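Local atomic coordinates of ribokinase (Thermotoga maritima, PDB entry 1VM7), a protein that probably catalyses the ATP- and magnesium-dependent phosphorylation of D-ribose at O-5, yielding D-ribose 5-phosphate. Residues Lys192-Leu197 / Val223-Gly228. Numbering follows the deposited sequence.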
ATOM      1  N   LYS A 192      -9.867  24.473  10.119  1.00 36.88           N
ATOM      2  CA  LYS A 192      -8.401  24.390  10.092  1.00 37.10           C
ATOM      3  C   LYS A 192      -7.847  25.056   8.837  1.00 36.48           C
ATOM      4  O   LYS A 192      -6.832  25.732   8.891  1.00 36.88           O
ATOM      5  CB  LYS A 192      -7.903  22.938  10.162  1.00 38.00           C
ATOM      6  CG  LYS A 192      -8.118  22.306  11.558  1.00 40.13           C
ATOM      7  CD  LYS A 192      -6.953  21.416  12.016  1.00 42.01           C
ATOM      8  CE  LYS A 192      -7.126  20.999  13.485  1.00 41.90           C
ATOM      9  NZ  LYS A 192      -5.803  20.926  14.212  1.00 42.76           N
ATOM     10  N   GLU A 193      -8.512  24.863   7.704  1.00 35.48           N
ATOM     11  CA  GLU A 193      -8.076  25.501   6.481  1.00 34.72           C
ATOM     12  C   GLU A 193      -8.164  27.021   6.502  1.00 33.95           C
ATOM     13  O   GLU A 193      -7.221  27.701   6.106  1.00 32.85           O
ATOM     14  CB  GLU A 193      -8.816  24.952   5.298  1.00 35.48           C
ATOM     15  CG  GLU A 193      -8.429  23.494   5.034  1.00 36.74           C
ATOM     16  CD  GLU A 193      -9.436  22.767   4.187  1.00 37.83           C
ATOM     17  OE1 GLU A 193     -10.508  23.331   3.924  1.00 34.83           O
ATOM     18  OE2 GLU A 193      -9.143  21.621   3.795  1.00 41.28           O
ATOM     19  N   ILE A 194      -9.274  27.569   6.981  1.00 33.55           N
ATOM     20  CA  ILE A 194      -9.410  29.004   6.949  1.00 32.95           C
ATOM     21  C   ILE A 194      -8.333  29.655   7.853  1.00 33.02           C
ATOM     22  O   ILE A 194      -7.826  30.738   7.539  1.00 31.96           O
ATOM     23  CB  ILE A 194     -10.850  29.508   7.234  1.00 32.72           C
ATOM     24  CG1 ILE A 194     -10.993  30.936   6.670  1.00 33.76           C
ATOM     25  CG2 ILE A 194     -11.175  29.459   8.714  1.00 32.28           C
ATOM     26  CD1 ILE A 194     -12.406  31.510   6.634  1.00 33.41           C
ATOM     27  N   GLU A 195      -7.970  28.961   8.937  1.00 33.22           N
ATOM     28  CA  GLU A 195      -6.913  29.381   9.830  1.00 33.62           C
ATOM     29  C   GLU A 195      -5.583  29.463   9.099  1.00 32.89           C
ATOM     30  O   GLU A 195      -4.894  30.509   9.135  1.00 32.48           O
ATOM     31  CB  GLU A 195      -6.770  28.412  11.004  1.00 33.67           C
ATOM     32  CG  GLU A 195      -7.724  28.694  12.149  1.00 36.27           C
ATOM     33  CD  GLU A 195      -7.571  27.724  13.333  1.00 36.51           C
ATOM     34  OE1 GLU A 195      -6.645  27.942  14.170  1.00 39.42           O
ATOM     35  OE2 GLU A 195      -8.398  26.774  13.429  1.00 38.34           O
ATOM     36  N   ALA A 196      -5.204  28.346   8.485  1.00 32.45           N
ATOM     37  CA  ALA A 196      -3.961  28.271   7.751  1.00 32.41           C
ATOM     38  C   ALA A 196      -3.934  29.350   6.651  1.00 32.35           C
ATOM     39  O   ALA A 196      -2.975  30.118   6.525  1.00 32.67           O
ATOM     40  CB  ALA A 196      -3.782  26.927   7.157  1.00 32.54           C
ATOM     41  N   LEU A 197      -5.006  29.407   5.879  1.00 32.48           N
ATOM     42  CA  LEU A 197      -5.136  30.390   4.803  1.00 32.33           C
ATOM     43  C   LEU A 197      -5.004  31.820   5.318  1.00 32.15           C
ATOM     44  O   LEU A 197      -4.341  32.656   4.679  1.00 31.40           O
ATOM     45  CB  LEU A 197      -6.484  30.276   4.097  1.00 32.45           C
ATOM     46  CG  LEU A 197      -6.735  29.027   3.248  1.00 33.67           C
ATOM     47  CD1 LEU A 197      -8.176  29.005   2.745  1.00 33.99           C
ATOM     48  CD2 LEU A 197      -5.759  28.977   2.077  1.00 35.26           C
ATOM     49  N   VAL A 223     -17.690  33.231   0.700  1.00 31.67           N
ATOM     50  CA  VAL A 223     -16.966  32.238   1.505  1.00 31.73           C
ATOM     51  C   VAL A 223     -17.948  31.365   2.280  1.00 31.85           C
ATOM     52  O   VAL A 223     -18.810  31.861   2.984  1.00 31.86           O
ATOM     53  CB  VAL A 223     -15.976  32.878   2.518  1.00 31.37           C
ATOM     54  CG1 VAL A 223     -15.141  31.759   3.197  1.00 31.27           C
ATOM     55  CG2 VAL A 223     -15.073  33.887   1.823  1.00 30.42           C
ATOM     56  N   ILE A 224     -17.795  30.055   2.154  1.00 32.72           N
ATOM     57  CA  ILE A 224     -18.572  29.116   2.955  1.00 32.77           C
ATOM     58  C   ILE A 224     -17.601  28.416   3.876  1.00 33.19           C
ATOM     59  O   ILE A 224     -16.766  27.638   3.432  1.00 32.93           O
ATOM     60  CB  ILE A 224     -19.289  28.067   2.094  1.00 32.89           C
ATOM     61  CG1 ILE A 224     -20.252  28.747   1.119  1.00 32.60           C
ATOM     62  CG2 ILE A 224     -20.056  27.077   2.975  1.00 31.91           C
ATOM     63  CD1 ILE A 224     -20.822  27.783   0.097  1.00 34.09           C
ATOM     64  N   VAL A 225     -17.701  28.693   5.164  1.00 33.54           N
ATOM     65  CA  VAL A 225     -16.811  28.041   6.107  1.00 34.26           C
ATOM     66  C   VAL A 225     -17.520  26.842   6.725  1.00 34.54           C
ATOM     67  O   VAL A 225     -18.500  27.002   7.418  1.00 34.18           O
ATOM     68  CB  VAL A 225     -16.317  28.985   7.209  1.00 34.47           C
ATOM     69  CG1 VAL A 225     -15.173  28.332   7.984  1.00 35.06           C
ATOM     70  CG2 VAL A 225     -15.861  30.338   6.607  1.00 34.64           C
ATOM     71  N   LYS A 226     -17.001  25.643   6.472  1.00 35.39           N
ATOM     72  CA  LYS A 226     -17.579  24.429   7.036  1.00 36.69           C
ATOM     73  C   LYS A 226     -17.093  24.274   8.459  1.00 36.90           C
ATOM     74  O   LYS A 226     -15.901  24.093   8.675  1.00 38.25           O
ATOM     75  CB  LYS A 226     -17.170  23.215   6.220  1.00 36.90           C
ATOM     76  CG  LYS A 226     -17.369  23.377   4.699  1.00 37.88           C
ATOM     77  CD  LYS A 226     -16.947  22.108   3.948  1.00 38.35           C
ATOM     78  CE  LYS A 226     -16.008  22.403   2.752  1.00 39.67           C
ATOM     79  NZ  LYS A 226     -15.504  21.143   2.125  1.00 39.12           N
ATOM     80  N   LEU A 227     -18.000  24.337   9.434  1.00 37.21           N
ATOM     81  CA  LEU A 227     -17.596  24.287  10.858  1.00 37.17           C
ATOM     82  C   LEU A 227     -17.900  22.986  11.601  1.00 37.13           C
ATOM     83  O   LEU A 227     -17.885  22.980  12.820  1.00 36.99           O
ATOM     84  CB  LEU A 227     -18.202  25.460  11.653  1.00 37.23           C
ATOM     85  CG  LEU A 227     -18.109  26.869  11.068  1.00 37.31           C
ATOM     86  CD1 LEU A 227     -18.883  27.850  11.952  1.00 37.90           C
ATOM     87  CD2 LEU A 227     -16.654  27.279  10.930  1.00 37.80           C
ATOM     88  N   GLY A 228     -18.160  21.889  10.893  1.00 37.82           N
ATOM     89  CA  GLY A 228     -18.442  20.604  11.563  1.00 38.17           C
ATOM     90  C   GLY A 228     -19.758  20.654  12.313  1.00 38.48           C
ATOM     91  O   GLY A 228     -20.798  20.916  11.700  1.00 39.20           O
TER
HETATM   92  O   HOH W   1     -12.263  21.734   2.885  1.00 29.66           O
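Ile-194 lays the end of its side chain against the CG2 branch of Val-225, with Ile-194 CD1 3.6 Å from that methyl. In a second, looser approach, Ile-194 CD1 also comes to 4.4 Å from Val-223 CG1, two residues back on the strand and on the same face. The reach of Ile-194 follows from its extended chain: CG1 stands opposite the backbone N (chi1 -159°) and chi2 is 170°, which carries CD1 far from the helix. The Ile-194 and Val-225 side chains meet roughly at right angles, while their CA atoms stay 7.5 Å apart. Within the α/β fold of the PfkB family, this seats helix 191-202 against strand 222-226, a member of the large sheet. Val-208 of helix 208-217 touches both Ile-194 and Val-225 and joins this buried apolar cluster. One residue earlier on the helix, Glu-193 is joined through water 1 to Lys-226, one residue later on the strand: the water donates to Glu-193 OE1 at 2.6 Å and accepts a weak bond from Lys-226 NZ at 3.4 Å. Glu-193 OE1 and Lys-226 NZ are 5.7 Å apart, and any attraction between them would act over that distance. Lys-226 NZ is also gripped by a salt bridge to Asp-169 and a hydrogen bond to Asn-261 OD1. Lys-226, Leu-227 and Gly-228 belong to the predicted ATP site, as does Asn-190, whose OD1 accepts from the backbone N of Glu-193.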